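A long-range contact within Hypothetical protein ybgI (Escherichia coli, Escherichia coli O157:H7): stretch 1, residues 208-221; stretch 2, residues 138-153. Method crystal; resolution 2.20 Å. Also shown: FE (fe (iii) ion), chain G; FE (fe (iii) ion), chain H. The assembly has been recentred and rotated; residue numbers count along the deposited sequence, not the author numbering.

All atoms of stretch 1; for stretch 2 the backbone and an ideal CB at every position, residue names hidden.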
# COMPACT_ATOMS: atom_id res chain seq x y z
N LEU A 208 -5.95 10.13 33.94
CA LEU A 208 -7.02 9.21 33.57
C LEU A 208 -6.84 8.78 32.11
O LEU A 208 -6.12 9.42 31.34
CB LEU A 208 -8.39 9.82 33.79
CG LEU A 208 -8.69 11.07 32.98
CD1 LEU A 208 -10.19 11.45 33.07
CD2 LEU A 208 -7.90 12.16 33.54
N HIS A 209 -7.42 7.63 31.79
CA HIS A 209 -7.39 7.07 30.48
C HIS A 209 -8.40 7.87 29.69
O HIS A 209 -9.53 8.04 30.16
CB HIS A 209 -7.86 5.61 30.51
CG HIS A 209 -6.84 4.66 31.08
ND1 HIS A 209 -5.72 4.28 30.38
CD2 HIS A 209 -6.75 4.08 32.30
CE1 HIS A 209 -4.96 3.50 31.15
NE2 HIS A 209 -5.57 3.36 32.32
N PHE A 210 -8.04 8.33 28.48
CA PHE A 210 -8.99 9.08 27.67
C PHE A 210 -9.15 8.36 26.33
O PHE A 210 -8.16 7.90 25.79
CB PHE A 210 -8.53 10.54 27.43
CG PHE A 210 -9.28 11.18 26.35
CD1 PHE A 210 -10.61 11.54 26.53
CD2 PHE A 210 -8.71 11.35 25.10
CE1 PHE A 210 -11.39 12.05 25.49
CE2 PHE A 210 -9.48 11.86 24.04
CZ PHE A 210 -10.83 12.21 24.25
N TYR A 211 -10.38 8.27 25.82
CA TYR A 211 -10.71 7.61 24.55
C TYR A 211 -11.55 8.59 23.73
O TYR A 211 -12.52 9.15 24.28
CB TYR A 211 -11.60 6.36 24.76
CG TYR A 211 -10.96 5.36 25.64
CD1 TYR A 211 -10.92 5.54 26.99
CD2 TYR A 211 -10.23 4.32 25.08
CE1 TYR A 211 -10.12 4.69 27.79
CE2 TYR A 211 -9.46 3.47 25.82
CZ TYR A 211 -9.39 3.65 27.19
OH TYR A 211 -8.55 2.78 27.93
N ALA A 212 -11.20 8.80 22.45
CA ALA A 212 -12.00 9.69 21.59
C ALA A 212 -12.51 8.59 20.70
O ALA A 212 -11.77 8.13 19.83
CB ALA A 212 -11.11 10.63 20.83
N ALA A 213 -13.74 8.12 20.92
CA ALA A 213 -14.20 6.93 20.21
C ALA A 213 -14.90 7.18 18.92
O ALA A 213 -15.42 6.23 18.32
CB ALA A 213 -15.07 6.09 21.09
N GLY A 214 -14.92 8.46 18.50
CA GLY A 214 -15.58 8.82 17.25
C GLY A 214 -16.89 9.53 17.45
O GLY A 214 -17.71 9.09 18.24
N HIS A 215 -17.15 10.62 16.74
CA HIS A 215 -18.42 11.33 16.93
C HIS A 215 -19.61 10.54 16.40
O HIS A 215 -20.62 10.26 17.12
CB HIS A 215 -18.42 12.68 16.23
CG HIS A 215 -19.56 13.54 16.67
ND1 HIS A 215 -19.40 14.85 17.08
CD2 HIS A 215 -20.89 13.29 16.71
CE1 HIS A 215 -20.59 15.39 17.33
NE2 HIS A 215 -21.51 14.46 17.11
N HIS A 216 -19.54 10.26 15.10
CA HIS A 216 -20.60 9.42 14.50
C HIS A 216 -20.70 8.01 15.15
O HIS A 216 -21.82 7.49 15.41
CB HIS A 216 -20.31 9.21 13.04
CG HIS A 216 -21.27 8.28 12.38
ND1 HIS A 216 -22.41 8.73 11.73
CD2 HIS A 216 -21.25 6.93 12.24
CE1 HIS A 216 -23.04 7.69 11.20
NE2 HIS A 216 -22.36 6.59 11.50
N ALA A 217 -19.54 7.37 15.37
CA ALA A 217 -19.45 6.06 15.97
C ALA A 217 -20.21 5.96 17.32
O ALA A 217 -20.90 4.98 17.59
CB ALA A 217 -17.93 5.69 16.15
N THR A 218 -20.16 7.01 18.13
CA THR A 218 -20.83 7.02 19.41
C THR A 218 -22.28 7.53 19.44
O THR A 218 -22.97 7.40 20.51
CB THR A 218 -19.99 7.78 20.46
OG1 THR A 218 -19.82 9.17 20.06
CG2 THR A 218 -18.55 7.10 20.59
N GLU A 219 -22.78 8.03 18.30
CA GLU A 219 -24.14 8.57 18.28
C GLU A 219 -25.07 7.86 17.29
O GLU A 219 -25.94 8.48 16.60
CB GLU A 219 -24.12 10.10 18.09
CG GLU A 219 -23.38 10.70 19.29
CD GLU A 219 -23.61 12.17 19.43
OE1 GLU A 219 -23.96 12.79 18.37
OE2 GLU A 219 -23.45 12.69 20.56
N ARG A 220 -24.82 6.56 17.19
CA ARG A 220 -25.71 5.74 16.43
C ARG A 220 -26.64 5.15 17.54
O ARG A 220 -27.83 4.93 17.31
CB ARG A 220 -24.94 4.63 15.76
CG ARG A 220 -24.14 5.05 14.59
CD ARG A 220 -23.29 3.86 14.18
NE ARG A 220 -22.24 3.61 15.19
CZ ARG A 220 -21.26 2.71 15.05
NH1 ARG A 220 -21.20 1.96 13.95
NH2 ARG A 220 -20.35 2.59 15.98
N GLY A 221 -26.14 4.94 18.75
CA GLY A 221 -27.01 4.28 19.73
C GLY A 221 -28.44 4.79 19.90
O GLY A 221 -29.39 4.02 19.79
N UNK A 138 -7.45 -3.23 32.06
CA UNK A 138 -6.50 -2.11 31.92
C UNK A 138 -6.88 -1.25 30.69
O UNK A 138 -7.70 -1.66 29.85
CB UNK A 138 -5.07 -2.63 31.79
N UNK A 139 -6.26 -0.08 30.55
CA UNK A 139 -6.61 0.80 29.46
C UNK A 139 -6.48 0.30 28.06
O UNK A 139 -7.32 0.65 27.22
CB UNK A 139 -5.76 2.07 29.57
N UNK A 140 -5.47 -0.51 27.77
CA UNK A 140 -5.24 -1.01 26.40
C UNK A 140 -6.39 -1.93 26.01
O UNK A 140 -6.99 -1.86 24.91
CB UNK A 140 -3.90 -1.75 26.29
N UNK A 141 -6.72 -2.78 26.96
CA UNK A 141 -7.83 -3.73 26.81
C UNK A 141 -9.14 -2.96 26.61
O UNK A 141 -10.00 -3.36 25.80
CB UNK A 141 -7.93 -4.65 28.03
N UNK A 142 -9.32 -1.87 27.33
CA UNK A 142 -10.56 -1.13 27.15
C UNK A 142 -10.57 -0.58 25.71
O UNK A 142 -11.60 -0.53 25.07
CB UNK A 142 -10.69 -0.01 28.18
N UNK A 143 -9.42 -0.19 25.20
CA UNK A 143 -9.32 0.36 23.84
C UNK A 143 -9.73 -0.66 22.84
O UNK A 143 -10.53 -0.38 21.93
CB UNK A 143 -7.90 0.84 23.53
N UNK A 144 -9.19 -1.85 22.99
CA UNK A 144 -9.57 -2.92 22.07
C UNK A 144 -11.02 -3.27 22.14
O UNK A 144 -11.61 -3.63 21.13
CB UNK A 144 -8.74 -4.18 22.35
N UNK A 145 -11.58 -3.20 23.33
CA UNK A 145 -12.99 -3.51 23.54
C UNK A 145 -13.92 -2.48 22.83
O UNK A 145 -14.92 -2.81 22.13
CB UNK A 145 -13.29 -3.55 25.04
N UNK A 146 -13.61 -1.22 23.07
CA UNK A 146 -14.37 -0.13 22.47
C UNK A 146 -14.35 -0.32 20.93
O UNK A 146 -15.40 -0.21 20.25
CB UNK A 146 -13.79 1.23 22.87
N UNK A 147 -13.18 -0.66 20.40
CA UNK A 147 -13.05 -0.84 18.95
C UNK A 147 -13.84 -2.02 18.37
O UNK A 147 -14.37 -1.93 17.23
CB UNK A 147 -11.57 -1.02 18.60
N UNK A 148 -13.94 -3.11 19.13
CA UNK A 148 -14.69 -4.30 18.67
C UNK A 148 -16.19 -3.98 18.80
O UNK A 148 -16.99 -4.37 17.97
CB UNK A 148 -14.32 -5.55 19.48
N UNK A 149 -16.57 -3.26 19.86
CA UNK A 149 -17.98 -2.89 20.09
C UNK A 149 -18.51 -1.87 19.10
O UNK A 149 -19.64 -2.02 18.60
CB UNK A 149 -18.15 -2.34 21.51
N UNK A 150 -17.71 -0.83 18.81
CA UNK A 150 -18.10 0.23 17.89
C UNK A 150 -17.64 0.03 16.47
O UNK A 150 -18.09 0.73 15.63
CB UNK A 150 -17.56 1.57 18.40
N UNK A 151 -16.72 -0.89 16.17
CA UNK A 151 -16.30 -1.09 14.78
C UNK A 151 -15.37 0.01 14.28
O UNK A 151 -15.22 0.28 13.03
CB UNK A 151 -17.53 -1.17 13.87
N UNK A 152 -14.67 0.61 15.23
CA UNK A 152 -13.78 1.74 14.91
C UNK A 152 -12.70 1.84 15.96
O UNK A 152 -13.00 1.76 17.12
CB UNK A 152 -14.56 3.05 14.82
N UNK A 153 -11.44 2.02 15.56
CA UNK A 153 -10.32 2.14 16.54
C UNK A 153 -10.34 3.48 17.27
O UNK A 153 -10.21 4.55 16.66
CB UNK A 153 -8.97 1.97 15.83
FE FE G . -23.51 15.01 18.00
FE FE H . -24.88 14.45 20.79

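Position 138 precedes the first turn of a helix, its CA-to-CB bond pointing away from stretch 1. With phi near -73°, many residues would serve, proline among them. It is P138, at the N-cap, and its O accepts the first helical bond.

At 139 the backbone presses against the imidazole of H209. An ideal CB would lie 2.3 Å from H209 CE1, a clash, so only glycine suits. G139 lays its CA over one face of the H209 ring, 3.8 Å from the centroid, and its O, which also takes the helical bond from A143 N, accepts a hydrogen bond from Y211 OH (OH to O, 2.6 Å).

Positions 140 and 141 have nothing of stretch 1 within reach of CB, and almost any helix-former would do; they are L140 and E141.

Position 142 points toward stretch 1, its ideal CB 3.5 Å from Y211 OH. A medium or large apolar side chain could lie along the phenol. L142 does so, with CD2 3.9 Å from Y211 CE1.

At 143 the bond runs sideways, and the ideal CB is already 3.8 Å from Y211 CE2. A small residue fits easily. A143 touches the ring with CB, 3.9 Å from Y211 CE2.

Positions 144 and 145 meet nothing here, and the choice is open: S144 and W145.

Position 146 points toward stretch 1, but its ideal CB stops 5.2 Å from Y211 CD2 and 5.3 Å from A213 CB. That gap asks for an apolar side chain: valine, leucine, isoleucine or methionine. I146 fills it in two directions, CD1 lying over one face of the Y211 ring (3.7 Å from Y211 CD2) and CG2 reaching A213 CB at 3.9 Å.

At 147, 148 and 149 stretch 1 does not restrict the choice; they are E147, A148 and R149.

Position 150 points toward a largely apolar hollow of A213, A217 and T218, with R220 NH2 at its edge, 3.8 Å from the ideal CB. Leucine, isoleucine or methionine would suit. L150 brings CD1 to 3.9 Å from A213 CB and 3.7 Å from T218 CG2. Its O accepts a hydrogen bond from R220 NH2 (NH2 to O, 2.9 Å).

At 151 phi is +75°, which favours glycine, with asparagine possible. G151 leaves the helix.

Position 152 points toward stretch 1, where A217 CB suits a long aliphatic stem: lysine, arginine or methionine. R152 packs CD 3.6 Å from A217 CB and spreads one guanidinium face over G214 CA, without a hydrogen bond to stretch 1.

Position 153 points away, unrestricted by stretch 1; K153 extends from the contact.

Stretch 2, residues 138-153: PGLELASWIEARLGRK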
# COMPACT_ATOMS: atom_id res chain seq x y z
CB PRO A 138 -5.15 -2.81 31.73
CG PRO A 138 -5.39 -4.23 32.33
CD PRO A 138 -6.78 -4.53 31.82
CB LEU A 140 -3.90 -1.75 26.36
CG LEU A 140 -3.71 -2.83 25.28
CD1 LEU A 140 -3.66 -2.14 23.92
CD2 LEU A 140 -2.35 -3.63 25.50
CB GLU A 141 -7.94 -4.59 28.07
CG GLU A 141 -8.16 -6.05 27.72
CD GLU A 141 -8.39 -6.94 28.97
OE1 GLU A 141 -7.45 -7.00 29.85
OE2 GLU A 141 -9.49 -7.59 29.04
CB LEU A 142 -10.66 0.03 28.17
CG LEU A 142 -11.99 0.78 28.07
CD1 LEU A 142 -13.12 -0.24 28.06
CD2 LEU A 142 -12.17 1.77 29.24
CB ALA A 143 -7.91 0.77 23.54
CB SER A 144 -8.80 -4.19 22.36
OG SER A 144 -7.57 -4.02 21.73
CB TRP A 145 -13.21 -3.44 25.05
CG TRP A 145 -14.62 -3.50 25.46
CD1 TRP A 145 -15.32 -2.56 26.14
CD2 TRP A 145 -15.47 -4.63 25.32
NE1 TRP A 145 -16.59 -3.05 26.48
CE2 TRP A 145 -16.69 -4.32 25.98
CE3 TRP A 145 -15.30 -5.89 24.72
CZ2 TRP A 145 -17.74 -5.22 26.03
CZ3 TRP A 145 -16.36 -6.80 24.78
CH2 TRP A 145 -17.57 -6.45 25.44
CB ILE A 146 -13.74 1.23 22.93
CG1 ILE A 146 -13.98 1.36 24.45
CG2 ILE A 146 -14.33 2.42 22.20
CD1 ILE A 146 -13.62 2.73 25.10
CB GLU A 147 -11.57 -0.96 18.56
CG GLU A 147 -11.30 -1.62 17.19
CD GLU A 147 -9.77 -1.60 16.82
OE1 GLU A 147 -8.92 -1.27 17.69
OE2 GLU A 147 -9.40 -1.92 15.68
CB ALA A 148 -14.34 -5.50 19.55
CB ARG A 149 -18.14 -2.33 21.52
CG ARG A 149 -17.84 -3.35 22.63
CD ARG A 149 -18.36 -4.74 22.26
NE ARG A 149 -19.70 -5.00 22.75
CZ ARG A 149 -20.70 -5.49 22.01
NH1 ARG A 149 -20.50 -5.76 20.70
NH2 ARG A 149 -21.91 -5.73 22.58
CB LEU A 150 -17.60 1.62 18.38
CG LEU A 150 -17.94 2.00 19.83
CD1 LEU A 150 -17.81 3.49 19.98
CD2 LEU A 150 -19.34 1.59 20.26
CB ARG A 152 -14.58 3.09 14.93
CG ARG A 152 -13.70 4.41 14.76
CD ARG A 152 -14.56 5.67 14.79
NE ARG A 152 -13.86 6.89 14.39
CZ ARG A 152 -13.17 7.67 15.21
NH1 ARG A 152 -13.08 7.37 16.49
NH2 ARG A 152 -12.56 8.78 14.75
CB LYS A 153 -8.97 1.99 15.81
CG LYS A 153 -7.71 1.92 16.75
CD LYS A 153 -6.42 1.76 15.93
CE LYS A 153 -5.17 1.56 16.80
NZ LYS A 153 -4.95 2.80 17.67
O HOH W 1 -13.60 4.50 18.15
O HOH W 2 -23.49 15.09 22.61
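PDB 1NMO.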